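PDB 4H41: putative alpha-L-fucosidase from Bacteroides thetaiotaomicron, which probably hydrolyses alpha-L-fucosyl linkages in the breakdown of host glycans. Local coordinates for residues G36-E41 against K307-E312; Q61-I66 against F311-F316; I66-V71 against Y112-Y117; M104-A109 against Y154-G159. All coordinates share one frame; numbering follows the deposited sequence.

Interaction 1 (G36-E41 against K307-E312)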
loop_
_atom_site.group_PDB
_atom_site.type_symbol
_atom_site.label_atom_id
_atom_site.label_comp_id
_atom_site.label_asym_id
_atom_site.label_seq_id
_atom_site.Cartn_x
_atom_site.Cartn_y
_atom_site.Cartn_z
ATOM N N GLY B 36 -10.286 19.699 -14.354
ATOM C CA GLY B 36 -11.321 18.728 -14.054
ATOM C C GLY B 36 -10.775 17.540 -13.315
ATOM O O GLY B 36 -9.578 17.219 -13.395
ATOM N N THR B 37 -11.646 16.874 -12.515
ATOM C CA THR B 37 -11.255 15.648 -11.863
ATOM C C THR B 37 -12.392 14.688 -11.855
ATOM O O THR B 37 -13.563 15.089 -11.763
ATOM C CB THR B 37 -10.747 15.866 -10.423
ATOM O OG1 THR B 37 -10.295 14.611 -9.885
ATOM C CG2 THR B 37 -11.774 16.477 -9.526
ATOM N N PHE B 38 -12.041 13.409 -11.937
ATOM C CA PHE B 38 -12.978 12.359 -11.631
ATOM C C PHE B 38 -13.234 12.372 -10.155
ATOM O O PHE B 38 -12.419 12.860 -9.354
ATOM C CB PHE B 38 -12.492 10.985 -12.049
ATOM C CG PHE B 38 -12.525 10.812 -13.546
ATOM C CD1 PHE B 38 -13.698 10.440 -14.193
ATOM C CD2 PHE B 38 -11.403 11.068 -14.317
ATOM C CE1 PHE B 38 -13.725 10.251 -15.571
ATOM C CE2 PHE B 38 -11.434 10.892 -15.712
ATOM C CZ PHE B 38 -12.600 10.505 -16.331
ATOM N N LEU B 39 -14.376 11.827 -9.808
ATOM C CA LEU B 39 -14.832 11.513 -8.466
ATOM C C LEU B 39 -14.917 10.011 -8.525
ATOM O O LEU B 39 -15.790 9.503 -9.226
ATOM C CB LEU B 39 -16.196 12.175 -8.161
ATOM C CG LEU B 39 -16.308 13.672 -8.370
ATOM C CD1 LEU B 39 -17.760 14.083 -8.387
ATOM C CD2 LEU B 39 -15.528 14.419 -7.332
ATOM N N ASP B 40 -14.051 9.276 -7.807
ATOM C CA ASP B 40 -13.932 7.839 -7.974
ATOM C C ASP B 40 -15.010 7.049 -7.255
ATOM O O ASP B 40 -14.746 6.330 -6.289
ATOM C CB ASP B 40 -12.545 7.373 -7.540
ATOM C CG ASP B 40 -12.268 5.928 -7.921
ATOM O OD1 ASP B 40 -12.780 5.476 -8.974
ATOM O OD2 ASP B 40 -11.526 5.263 -7.180
ATOM N N GLU B 41 -16.236 7.160 -7.764
ATOM C CA GLU B 41 -17.407 6.429 -7.323
ATOM C C GLU B 41 -18.141 5.927 -8.565
ATOM O O GLU B 41 -18.404 6.766 -9.393
ATOM C CB GLU B 41 -18.355 7.368 -6.544
ATOM C CG GLU B 41 -17.777 7.886 -5.248
ATOM C CD GLU B 41 -17.743 6.917 -4.094
ATOM O OE1 GLU B 41 -18.286 5.791 -4.216
ATOM O OE2 GLU B 41 -17.193 7.323 -3.044
ATOM N N LYS B 307 -8.060 20.679 -22.776
ATOM C CA LYS B 307 -8.309 20.568 -21.347
ATOM C C LYS B 307 -7.575 19.414 -20.739
ATOM O O LYS B 307 -7.354 18.387 -21.391
ATOM C CB LYS B 307 -9.833 20.370 -21.083
ATOM C CG LYS B 307 -10.300 20.579 -19.632
ATOM C CD LYS B 307 -11.811 20.269 -19.487
ATOM C CE LYS B 307 -12.428 20.637 -18.151
ATOM N NZ LYS B 307 -12.339 22.084 -17.857
ATOM N N ALA B 308 -7.182 19.568 -19.467
ATOM C CA ALA B 308 -6.598 18.456 -18.707
ATOM C C ALA B 308 -7.529 18.142 -17.552
ATOM O O ALA B 308 -7.948 19.031 -16.810
ATOM C CB ALA B 308 -5.204 18.766 -18.203
ATOM N N ILE B 309 -7.852 16.880 -17.407
ATOM C CA ILE B 309 -8.604 16.370 -16.267
ATOM C C ILE B 309 -7.686 15.358 -15.598
ATOM O O ILE B 309 -6.674 14.976 -16.182
ATOM C CB ILE B 309 -9.986 15.794 -16.667
ATOM C CG1 ILE B 309 -9.846 14.472 -17.468
ATOM C CG2 ILE B 309 -10.788 16.859 -17.441
ATOM C CD1 ILE B 309 -11.192 13.800 -17.791
ATOM N N THR B 310 -8.033 14.877 -14.399
ATOM C CA THR B 310 -7.215 13.865 -13.755
ATOM C C THR B 310 -8.045 12.809 -13.074
ATOM O O THR B 310 -9.091 13.104 -12.490
ATOM C CB THR B 310 -6.261 14.534 -12.696
ATOM O OG1 THR B 310 -5.350 13.567 -12.151
ATOM C CG2 THR B 310 -7.015 15.176 -11.519
ATOM N N PHE B 311 -7.548 11.593 -13.132
ATOM C CA PHE B 311 -7.902 10.501 -12.225
ATOM C C PHE B 311 -6.723 10.485 -11.241
ATOM O O PHE B 311 -5.630 10.082 -11.630
ATOM C CB PHE B 311 -8.099 9.163 -12.927
ATOM C CG PHE B 311 -8.655 8.124 -11.983
ATOM C CD1 PHE B 311 -7.825 7.450 -11.104
ATOM C CD2 PHE B 311 -10.027 7.949 -11.853
ATOM C CE1 PHE B 311 -8.337 6.600 -10.143
ATOM C CE2 PHE B 311 -10.544 7.076 -10.902
ATOM C CZ PHE B 311 -9.694 6.399 -10.057
ATOM N N GLU B 312 -6.874 10.938 -9.995
ATOM C CA GLU B 312 -8.086 11.435 -9.347
ATOM C C GLU B 312 -7.674 12.357 -8.232
ATOM O O GLU B 312 -6.806 11.984 -7.439
ATOM C CB GLU B 312 -8.910 10.258 -8.788
ATOM C CG GLU B 312 -10.293 10.663 -8.303
ATOM C CD GLU B 312 -10.665 10.360 -6.859
ATOM O OE1 GLU B 312 -9.746 10.126 -6.048
ATOM O OE2 GLU B 312 -11.874 10.388 -6.528
#

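Interaction 2 (Q61-I66 against F311-F316)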
loop_
_atom_site.group_PDB
_atom_site.type_symbol
_atom_site.label_atom_id
_atom_site.label_comp_id
_atom_site.label_asym_id
_atom_site.label_seq_id
_atom_site.Cartn_x
_atom_site.Cartn_y
_atom_site.Cartn_z
ATOM N N GLN B 61 -13.546 22.417 -1.810
ATOM C CA GLN B 61 -12.821 23.657 -1.528
ATOM C C GLN B 61 -11.353 23.562 -1.977
ATOM O O GLN B 61 -10.848 24.517 -2.583
ATOM C CB GLN B 61 -12.869 23.997 -0.041
ATOM C CG GLN B 61 -14.253 24.332 0.495
ATOM C CD GLN B 61 -14.178 24.578 1.964
ATOM O OE1 GLN B 61 -13.384 25.414 2.407
ATOM N NE2 GLN B 61 -15.027 23.920 2.753
ATOM N N HIS B 62 -10.697 22.400 -1.737
ATOM C CA HIS B 62 -9.293 22.191 -2.157
ATOM C C HIS B 62 -9.222 22.195 -3.688
ATOM O O HIS B 62 -8.276 22.727 -4.266
ATOM C CB HIS B 62 -8.674 20.867 -1.591
ATOM C CG HIS B 62 -8.523 20.807 -0.091
ATOM N ND1 HIS B 62 -7.923 21.839 0.618
ATOM C CD2 HIS B 62 -8.802 19.798 0.761
ATOM C CE1 HIS B 62 -7.923 21.456 1.889
ATOM N NE2 HIS B 62 -8.457 20.234 2.028
HETATM N N MSE B 63 -10.260 21.655 -4.354
HETATM C CA MSE B 63 -10.331 21.652 -5.819
HETATM C C MSE B 63 -10.496 23.044 -6.360
HETATM O O MSE B 63 -9.796 23.445 -7.286
HETATM C CB MSE B 63 -11.513 20.794 -6.301
HETATM C CG MSE B 63 -11.370 19.311 -6.044
HETATM SE SE MSE B 63 -13.104 18.507 -6.486
HETATM C CE MSE B 63 -12.874 16.815 -5.575
ATOM N N LYS B 64 -11.403 23.814 -5.752
ATOM C CA LYS B 64 -11.679 25.172 -6.215
ATOM C C LYS B 64 -10.453 26.058 -6.137
ATOM O O LYS B 64 -10.210 26.866 -7.047
ATOM C CB LYS B 64 -12.813 25.783 -5.389
ATOM C CG LYS B 64 -13.348 27.124 -5.901
ATOM C CD LYS B 64 -14.141 26.943 -7.157
ATOM C CE LYS B 64 -14.774 28.207 -7.671
ATOM N NZ LYS B 64 -15.498 27.882 -8.914
ATOM N N ARG B 65 -9.654 25.895 -5.081
ATOM C CA ARG B 65 -8.431 26.677 -4.914
ATOM C C ARG B 65 -7.495 26.557 -6.110
ATOM O O ARG B 65 -6.820 27.529 -6.436
ATOM C CB ARG B 65 -7.726 26.241 -3.654
ATOM C CG ARG B 65 -6.500 27.041 -3.331
ATOM C CD ARG B 65 -5.897 26.575 -2.050
ATOM N NE ARG B 65 -4.728 27.376 -1.707
ATOM C CZ ARG B 65 -3.941 27.150 -0.668
ATOM N NH1 ARG B 65 -4.175 26.122 0.143
ATOM N NH2 ARG B 65 -2.914 27.949 -0.425
ATOM N N ILE B 66 -7.396 25.383 -6.744
ATOM C CA ILE B 66 -6.494 25.218 -7.878
ATOM C C ILE B 66 -7.169 25.388 -9.240
ATOM O O ILE B 66 -6.508 25.199 -10.258
ATOM C CB ILE B 66 -5.691 23.889 -7.817
ATOM C CG1 ILE B 66 -6.594 22.646 -7.890
ATOM C CG2 ILE B 66 -4.819 23.862 -6.598
ATOM C CD1 ILE B 66 -5.823 21.366 -8.264
ATOM N N PHE B 311 -7.548 11.593 -13.132
ATOM C CA PHE B 311 -7.902 10.501 -12.225
ATOM C C PHE B 311 -6.723 10.485 -11.241
ATOM O O PHE B 311 -5.630 10.082 -11.630
ATOM C CB PHE B 311 -8.099 9.163 -12.927
ATOM C CG PHE B 311 -8.655 8.124 -11.983
ATOM C CD1 PHE B 311 -7.825 7.450 -11.104
ATOM C CD2 PHE B 311 -10.027 7.949 -11.853
ATOM C CE1 PHE B 311 -8.337 6.600 -10.143
ATOM C CE2 PHE B 311 -10.544 7.076 -10.902
ATOM C CZ PHE B 311 -9.694 6.399 -10.057
ATOM N N GLU B 312 -6.874 10.938 -9.995
ATOM C CA GLU B 312 -8.086 11.435 -9.347
ATOM C C GLU B 312 -7.674 12.357 -8.232
ATOM O O GLU B 312 -6.806 11.984 -7.439
ATOM C CB GLU B 312 -8.910 10.258 -8.788
ATOM C CG GLU B 312 -10.293 10.663 -8.303
ATOM C CD GLU B 312 -10.665 10.360 -6.859
ATOM O OE1 GLU B 312 -9.746 10.126 -6.048
ATOM O OE2 GLU B 312 -11.874 10.388 -6.528
ATOM N N PHE B 313 -8.264 13.517 -8.158
ATOM C CA PHE B 313 -7.845 14.506 -7.164
ATOM C C PHE B 313 -7.956 14.014 -5.729
ATOM O O PHE B 313 -6.975 14.151 -4.975
ATOM C CB PHE B 313 -8.639 15.787 -7.317
ATOM C CG PHE B 313 -8.275 16.863 -6.338
ATOM C CD1 PHE B 313 -8.923 16.958 -5.113
ATOM C CD2 PHE B 313 -7.325 17.816 -6.654
ATOM C CE1 PHE B 313 -8.568 17.940 -4.191
ATOM C CE2 PHE B 313 -6.951 18.778 -5.717
ATOM C CZ PHE B 313 -7.591 18.844 -4.499
ATOM N N SER B 314 -9.132 13.526 -5.325
ATOM C CA SER B 314 -9.375 13.201 -3.902
ATOM C C SER B 314 -8.350 12.241 -3.280
ATOM O O SER B 314 -8.038 12.391 -2.106
ATOM C CB SER B 314 -10.778 12.687 -3.684
ATOM O OG SER B 314 -11.678 13.709 -4.104
ATOM N N HIS B 315 -7.929 11.213 -4.002
ATOM C CA HIS B 315 -6.933 10.286 -3.481
ATOM C C HIS B 315 -5.520 10.728 -3.743
ATOM O O HIS B 315 -4.615 10.455 -2.922
ATOM C CB HIS B 315 -7.105 8.899 -4.115
ATOM C CG HIS B 315 -8.267 8.113 -3.587
ATOM N ND1 HIS B 315 -9.544 8.320 -4.046
ATOM C CD2 HIS B 315 -8.297 7.121 -2.668
ATOM C CE1 HIS B 315 -10.312 7.455 -3.395
ATOM N NE2 HIS B 315 -9.588 6.688 -2.595
ATOM N N PHE B 316 -5.270 11.275 -4.939
ATOM C CA PHE B 316 -3.899 11.455 -5.382
ATOM C C PHE B 316 -3.349 12.873 -5.380
ATOM O O PHE B 316 -2.135 12.999 -5.474
ATOM C CB PHE B 316 -3.711 10.795 -6.743
ATOM C CG PHE B 316 -4.092 9.330 -6.665
ATOM C CD1 PHE B 316 -3.336 8.440 -5.921
ATOM C CD2 PHE B 316 -5.230 8.850 -7.301
ATOM C CE1 PHE B 316 -3.688 7.091 -5.824
ATOM C CE2 PHE B 316 -5.569 7.486 -7.220
ATOM C CZ PHE B 316 -4.820 6.634 -6.448
#

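Interaction 3 (I66-V71 against Y112-Y117)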
loop_
_atom_site.group_PDB
_atom_site.type_symbol
_atom_site.label_atom_id
_atom_site.label_comp_id
_atom_site.label_asym_id
_atom_site.label_seq_id
_atom_site.Cartn_x
_atom_site.Cartn_y
_atom_site.Cartn_z
ATOM N N ILE B 66 -7.396 25.383 -6.744
ATOM C CA ILE B 66 -6.494 25.218 -7.878
ATOM C C ILE B 66 -7.169 25.388 -9.240
ATOM O O ILE B 66 -6.508 25.199 -10.258
ATOM C CB ILE B 66 -5.691 23.889 -7.817
ATOM C CG1 ILE B 66 -6.594 22.646 -7.890
ATOM C CG2 ILE B 66 -4.819 23.862 -6.598
ATOM C CD1 ILE B 66 -5.823 21.366 -8.264
ATOM N N GLY B 67 -8.422 25.814 -9.275
ATOM C CA GLY B 67 -9.103 26.092 -10.531
ATOM C C GLY B 67 -9.804 24.929 -11.186
ATOM O O GLY B 67 -10.114 24.998 -12.369
ATOM N N ILE B 68 -10.148 23.893 -10.427
ATOM C CA ILE B 68 -10.949 22.817 -10.982
ATOM C C ILE B 68 -12.355 23.411 -11.196
ATOM O O ILE B 68 -12.895 24.082 -10.316
ATOM C CB ILE B 68 -10.906 21.546 -10.117
ATOM C CG1 ILE B 68 -9.551 20.794 -10.371
ATOM C CG2 ILE B 68 -12.116 20.627 -10.396
ATOM C CD1 ILE B 68 -9.210 19.757 -9.404
ATOM N N ASP B 69 -12.916 23.200 -12.381
ATOM C CA ASP B 69 -14.250 23.712 -12.707
ATOM C C ASP B 69 -15.212 22.600 -13.118
ATOM O O ASP B 69 -16.375 22.900 -13.447
ATOM C CB ASP B 69 -14.144 24.775 -13.819
ATOM C CG ASP B 69 -13.574 24.340 -15.172
ATOM O OD1 ASP B 69 -13.800 23.178 -15.576
ATOM O OD2 ASP B 69 -12.955 25.177 -15.844
ATOM N N THR B 70 -14.729 21.363 -13.208
ATOM C CA THR B 70 -15.497 20.213 -13.690
ATOM C C THR B 70 -15.233 19.008 -12.823
ATOM O O THR B 70 -14.086 18.709 -12.545
ATOM C CB THR B 70 -15.100 19.915 -15.144
ATOM O OG1 THR B 70 -15.409 21.037 -15.969
ATOM C CG2 THR B 70 -15.817 18.707 -15.713
ATOM N N VAL B 71 -16.288 18.320 -12.388
ATOM C CA VAL B 71 -16.156 17.076 -11.612
ATOM C C VAL B 71 -16.956 15.995 -12.314
ATOM O O VAL B 71 -18.080 16.247 -12.803
ATOM C CB VAL B 71 -16.542 17.246 -10.140
ATOM C CG1 VAL B 71 -15.567 18.168 -9.434
ATOM C CG2 VAL B 71 -17.980 17.760 -9.989
ATOM N N TYR B 112 -19.982 25.286 -5.379
ATOM C CA TYR B 112 -18.653 25.761 -5.784
ATOM C C TYR B 112 -18.576 26.126 -7.257
ATOM O O TYR B 112 -17.484 26.329 -7.769
ATOM C CB TYR B 112 -17.593 24.710 -5.406
ATOM C CG TYR B 112 -17.477 24.572 -3.907
ATOM C CD1 TYR B 112 -16.850 25.544 -3.150
ATOM C CD2 TYR B 112 -18.096 23.523 -3.233
ATOM C CE1 TYR B 112 -16.827 25.481 -1.766
ATOM C CE2 TYR B 112 -18.050 23.430 -1.848
ATOM C CZ TYR B 112 -17.437 24.429 -1.113
ATOM O OH TYR B 112 -17.410 24.393 0.254
ATOM N N ASN B 113 -19.745 26.296 -7.914
ATOM C CA ASN B 113 -19.891 26.722 -9.287
ATOM C C ASN B 113 -19.038 25.880 -10.242
ATOM O O ASN B 113 -18.239 26.388 -11.032
ATOM C CB ASN B 113 -19.580 28.216 -9.430
ATOM C CG ASN B 113 -20.160 28.819 -10.702
ATOM O OD1 ASN B 113 -21.250 28.464 -11.150
ATOM N ND2 ASN B 113 -19.449 29.728 -11.328
HETATM N N MSE B 114 -19.230 24.582 -10.168
HETATM C CA MSE B 114 -18.588 23.615 -11.039
HETATM C C MSE B 114 -19.640 22.898 -11.890
HETATM O O MSE B 114 -20.812 22.862 -11.522
HETATM C CB MSE B 114 -17.785 22.601 -10.213
HETATM C CG MSE B 114 -16.537 23.216 -9.522
HETATM SE SE MSE B 114 -15.857 21.907 -8.396
HETATM C CE MSE B 114 -14.587 22.942 -7.414
ATOM N N LYS B 115 -19.227 22.351 -13.032
ATOM C CA LYS B 115 -20.060 21.498 -13.877
ATOM C C LYS B 115 -19.880 20.054 -13.448
ATOM O O LYS B 115 -18.750 19.599 -13.259
ATOM C CB LYS B 115 -19.706 21.634 -15.357
ATOM C CG LYS B 115 -20.300 22.880 -15.976
ATOM C CD LYS B 115 -20.199 22.816 -17.495
ATOM C CE LYS B 115 -20.739 24.001 -18.259
ATOM N NZ LYS B 115 -20.739 25.307 -17.525
ATOM N N PHE B 116 -20.986 19.353 -13.231
ATOM C CA PHE B 116 -20.982 17.955 -12.863
ATOM C C PHE B 116 -21.276 17.116 -14.112
ATOM O O PHE B 116 -22.253 17.399 -14.812
ATOM C CB PHE B 116 -22.027 17.677 -11.760
ATOM C CG PHE B 116 -22.232 16.216 -11.445
ATOM C CD1 PHE B 116 -23.230 15.487 -12.075
ATOM C CD2 PHE B 116 -21.459 15.578 -10.492
ATOM C CE1 PHE B 116 -23.476 14.163 -11.723
ATOM C CE2 PHE B 116 -21.668 14.232 -10.187
ATOM C CZ PHE B 116 -22.708 13.553 -10.765
ATOM N N TYR B 117 -20.451 16.092 -14.359
ATOM C CA TYR B 117 -20.651 15.108 -15.424
ATOM C C TYR B 117 -21.063 13.776 -14.778
ATOM O O TYR B 117 -20.390 13.300 -13.878
ATOM C CB TYR B 117 -19.404 14.886 -16.271
ATOM C CG TYR B 117 -19.162 15.928 -17.323
ATOM C CD1 TYR B 117 -18.927 17.256 -16.976
ATOM C CD2 TYR B 117 -19.060 15.578 -18.666
ATOM C CE1 TYR B 117 -18.648 18.219 -17.951
ATOM C CE2 TYR B 117 -18.780 16.531 -19.643
ATOM C CZ TYR B 117 -18.539 17.840 -19.275
ATOM O OH TYR B 117 -18.242 18.776 -20.221
#

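Interaction 4 (M104-A109 against Y154-G159)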
loop_
_atom_site.group_PDB
_atom_site.type_symbol
_atom_site.label_atom_id
_atom_site.label_comp_id
_atom_site.label_asym_id
_atom_site.label_seq_id
_atom_site.Cartn_x
_atom_site.Cartn_y
_atom_site.Cartn_z
HETATM N N MSE B 104 -25.575 14.550 -3.592
HETATM C CA MSE B 104 -24.522 15.241 -2.857
HETATM C C MSE B 104 -23.583 15.957 -3.788
HETATM O O MSE B 104 -23.310 17.140 -3.571
HETATM C CB MSE B 104 -23.714 14.261 -1.985
HETATM C CG MSE B 104 -22.749 14.962 -1.062
HETATM SE SE MSE B 104 -21.523 13.702 -0.301
HETATM C CE MSE B 104 -20.501 13.303 -1.935
ATOM N N TYR B 105 -23.064 15.258 -4.794
ATOM C CA TYR B 105 -22.131 15.885 -5.738
ATOM C C TYR B 105 -22.770 17.008 -6.521
ATOM O O TYR B 105 -22.118 18.011 -6.762
ATOM C CB TYR B 105 -21.535 14.866 -6.711
ATOM C CG TYR B 105 -20.616 13.871 -6.060
ATOM C CD1 TYR B 105 -19.604 14.286 -5.189
ATOM C CD2 TYR B 105 -20.677 12.521 -6.383
ATOM C CE1 TYR B 105 -18.705 13.377 -4.648
ATOM C CE2 TYR B 105 -19.780 11.605 -5.838
ATOM C CZ TYR B 105 -18.798 12.039 -4.974
ATOM O OH TYR B 105 -17.896 11.141 -4.469
ATOM N N LEU B 106 -24.013 16.852 -6.950
ATOM C CA LEU B 106 -24.708 17.932 -7.668
ATOM C C LEU B 106 -24.843 19.178 -6.785
ATOM O O LEU B 106 -24.622 20.287 -7.280
ATOM C CB LEU B 106 -26.049 17.463 -8.163
ATOM C CG LEU B 106 -25.979 16.566 -9.397
ATOM C CD1 LEU B 106 -27.292 15.853 -9.623
ATOM C CD2 LEU B 106 -25.654 17.360 -10.643
ATOM N N ARG B 107 -25.153 19.011 -5.493
ATOM C CA ARG B 107 -25.274 20.147 -4.564
ATOM C C ARG B 107 -23.913 20.793 -4.333
ATOM O O ARG B 107 -23.806 22.015 -4.297
ATOM C CB ARG B 107 -25.904 19.718 -3.233
ATOM C CG ARG B 107 -27.408 19.500 -3.354
ATOM C CD ARG B 107 -28.079 19.266 -2.011
ATOM N NE ARG B 107 -27.698 17.985 -1.421
ATOM C CZ ARG B 107 -26.785 17.785 -0.481
ATOM N NH1 ARG B 107 -26.106 18.811 0.029
ATOM N NH2 ARG B 107 -26.533 16.554 -0.044
ATOM N N LEU B 108 -22.862 19.984 -4.187
ATOM C CA LEU B 108 -21.524 20.527 -3.971
ATOM C C LEU B 108 -21.028 21.235 -5.237
ATOM O O LEU B 108 -20.438 22.305 -5.134
ATOM C CB LEU B 108 -20.542 19.432 -3.539
ATOM C CG LEU B 108 -20.799 18.849 -2.156
ATOM C CD1 LEU B 108 -19.845 17.708 -1.868
ATOM C CD2 LEU B 108 -20.686 19.933 -1.047
ATOM N N ALA B 109 -21.286 20.666 -6.426
ATOM C CA ALA B 109 -20.892 21.310 -7.682
ATOM C C ALA B 109 -21.575 22.650 -7.820
ATOM O O ALA B 109 -20.927 23.621 -8.230
ATOM C CB ALA B 109 -21.207 20.419 -8.877
ATOM N N TYR B 154 -31.377 19.835 -11.069
ATOM C CA TYR B 154 -30.157 20.415 -10.526
ATOM C C TYR B 154 -29.401 21.178 -11.608
ATOM O O TYR B 154 -29.019 20.610 -12.641
ATOM C CB TYR B 154 -29.250 19.311 -9.954
ATOM C CG TYR B 154 -29.807 18.535 -8.776
ATOM C CD1 TYR B 154 -30.776 17.556 -8.957
ATOM C CD2 TYR B 154 -29.307 18.723 -7.491
ATOM C CE1 TYR B 154 -31.271 16.811 -7.884
ATOM C CE2 TYR B 154 -29.771 17.967 -6.416
ATOM C CZ TYR B 154 -30.738 16.992 -6.620
ATOM O OH TYR B 154 -31.151 16.165 -5.594
ATOM N N LYS B 155 -29.125 22.452 -11.310
ATOM C CA LYS B 155 -28.432 23.400 -12.175
ATOM C C LYS B 155 -27.065 22.908 -12.606
ATOM O O LYS B 155 -26.661 23.150 -13.732
ATOM C CB LYS B 155 -28.275 24.710 -11.375
ATOM C CG LYS B 155 -27.536 25.868 -12.023
ATOM C CD LYS B 155 -27.494 26.995 -11.013
ATOM C CE LYS B 155 -26.710 28.214 -11.416
ATOM N NZ LYS B 155 -26.649 29.193 -10.293
ATOM N N SER B 156 -26.349 22.218 -11.721
ATOM C CA SER B 156 -24.975 21.816 -11.999
ATOM C C SER B 156 -24.844 20.561 -12.889
ATOM O O SER B 156 -23.736 20.219 -13.257
ATOM C CB SER B 156 -24.247 21.625 -10.687
ATOM O OG SER B 156 -24.860 20.574 -9.961
ATOM N N PHE B 157 -25.945 19.885 -13.244
ATOM C CA PHE B 157 -25.866 18.719 -14.141
ATOM C C PHE B 157 -25.485 19.219 -15.534
ATOM O O PHE B 157 -26.328 19.762 -16.249
ATOM C CB PHE B 157 -27.205 17.961 -14.147
ATOM C CG PHE B 157 -27.107 16.559 -14.714
ATOM C CD1 PHE B 157 -26.868 16.348 -16.065
ATOM C CD2 PHE B 157 -27.347 15.452 -13.913
ATOM C CE1 PHE B 157 -26.790 15.055 -16.588
ATOM C CE2 PHE B 157 -27.311 14.159 -14.448
ATOM C CZ PHE B 157 -27.035 13.970 -15.781
ATOM N N GLY B 158 -24.222 19.049 -15.912
ATOM C CA GLY B 158 -23.701 19.637 -17.130
ATOM C C GLY B 158 -23.152 18.765 -18.215
ATOM O O GLY B 158 -22.661 19.294 -19.210
ATOM N N GLY B 159 -23.186 17.471 -18.023
ATOM C CA GLY B 159 -22.604 16.572 -18.998
ATOM C C GLY B 159 -22.669 15.122 -18.622
ATOM O O GLY B 159 -23.114 14.770 -17.524
HETATM O O HOH W 1 -27.032 21.579 -8.655
#

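Interaction 1 (G36-E41 against K307-E312)
F38 and T310 join the two strands: F38 N donates to T310 O at 3.0 Å in a nearly straight bond, whereas T310 N meets G36 O at the same distance through a bent one, the donor standing above the carbonyl plane. Beyond the strands the side chains close up. The E312 carboxylate reaches the turn after strand 36-39, where OE2 accepts from D40 N at 2.8 Å on its anti side, 33° out of the carboxylate plane; its OE1 is held by H315. D40 CG, anti to the backbone N (chi1 -170°), lies 3.4 Å from F311 CZ. The carboxylate stands almost perpendicular to that ring, OD1 at the ring edge, while OD2 bonds to S43. This is the seam of a TIM-type barrel, where the first and last of eight parallel strands meet. F38 CE2 rests 3.6 Å from I309 CD1, while Y161 meets the F38 ring edge-to-face. Toward K307 the grip weakens. G36 N lies 3.5 Å from A308 O in a weak bond, and the partly exposed K307 barely touches the opposite strand, its NZ engaged by T35 and D69.

Interaction 2 (Q61-I66 against F311-F316)
E312 OE1 is gripped twice by one residue: H315 ND1 reaches it at 2.7 Å in the imidazole plane and H315 N at 2.9 Å, the two donors coming from opposite faces of the carboxylate. The backbone bond caps the N terminus of the short helix 313-316 and probably helps to hold the turn that carries F313. A chi1 of -180° puts F313 CG anti to the backbone N, and the ring beyond it meets helix 53-65. M63, a selenomethionine, lays CG over one ring face, 3.5 Å above the plane and offset toward the rim, and its SE adds an oblique Met-aromatic contact. The short helix after the last strand thus packs on the first helix of the barrel. H62 CB meets the ring edge, 3.7 Å from F313 CZ, and I66 CD1 comes obliquely to 3.8 Å from F313 CE2. An alanine at F313 would probably open a gap between H62, M63 and I66 and leave the M63 chain freer to shift. M63 CE lies 3.6 Å from S314 OG, a hydroxyl bonded to D59.

Interaction 3 (I66-V71 against Y112-Y117)
M114 fits the hollow beside I68 and V71: its selenomethionine chain, extended beyond CG, has CE 3.5 Å from I68 O and SE 3.9 Å from V71 CG1. V71 crosses that chain at about a right angle and turns its other methyl, CG2, to the F116 ring edge, 4.1 Å from CD2. On the opposite face of the sheet the bump is T70 CG2, carried anti to the backbone N and set obliquely against the Y117 ring, 3.6 Å from CE1. T70 OG1 turns back to D69 OD1 at 2.7 Å. An alanine at T70 would probably leave the Y117 ring without its methyl neighbour and cost D69 OD1 a donor. Backbone bonds from K115 N to D69 O, V71 N to K115 O and Y117 N to V71 O hold the parallel strands in register. M114 and F116 lie on the outer face of the barrel, the former against F60 of helix 53-65, the latter against helix 101-111, while strands 34-39 and 157-162 continue the sheet.

Interaction 4 (M104-A109 against Y154-G159)
Y154 receives L106 on the face of its ring: CD1 sits 3.8 Å above the plane, offset toward the rim, in a CH-pi contact, while L106 CB comes within 3.6 Å of Y154 CD2. R107 lies alongside, its CG at the ring edge, and Y154 OH bonds to D103 on the same helix. From Y154 the chain bends through a type I turn that ends at F157. Inside the turn, S156 sets OG between its backbone N and carbonyl carbon (chi1 63°), from where it donates to L106 O at 2.7 Å. A water seconds this bond, donating to L106 O at 3.1 Å and accepting from S156 N. S156 CB also rests against A109, 3.7 Å from its CB. At F157 the strand begins, and L106 CD2 is wedged in beside it, 3.9 Å from F157 CB. Helix 101-111, which links the second and third strands, thus also packs on the entry to the fourth, 157-162, as one of the outer helices of a TIM barrel.

Read from the N terminus, segment 36-41, on the first strand 34-39, pairs with 307-312 to close the barrel in interaction 1, the widest loop. Helix 53-65 follows and contributes 61-66 to interaction 2, whose partner, 311-316, continues from the last strand and shares F311 and E312 with interaction 1. From I66, which interactions 2 and 3 share, the chain passes into the second strand, paired with the third in interaction 3. Interaction 4 joins the intervening helix to the entry of the fourth strand. Interactions 3 and 4 cross, their segments alternating, and both nest inside the loops closed by interactions 1 and 2. Together they tie the barrel's seam to its first helices and strands.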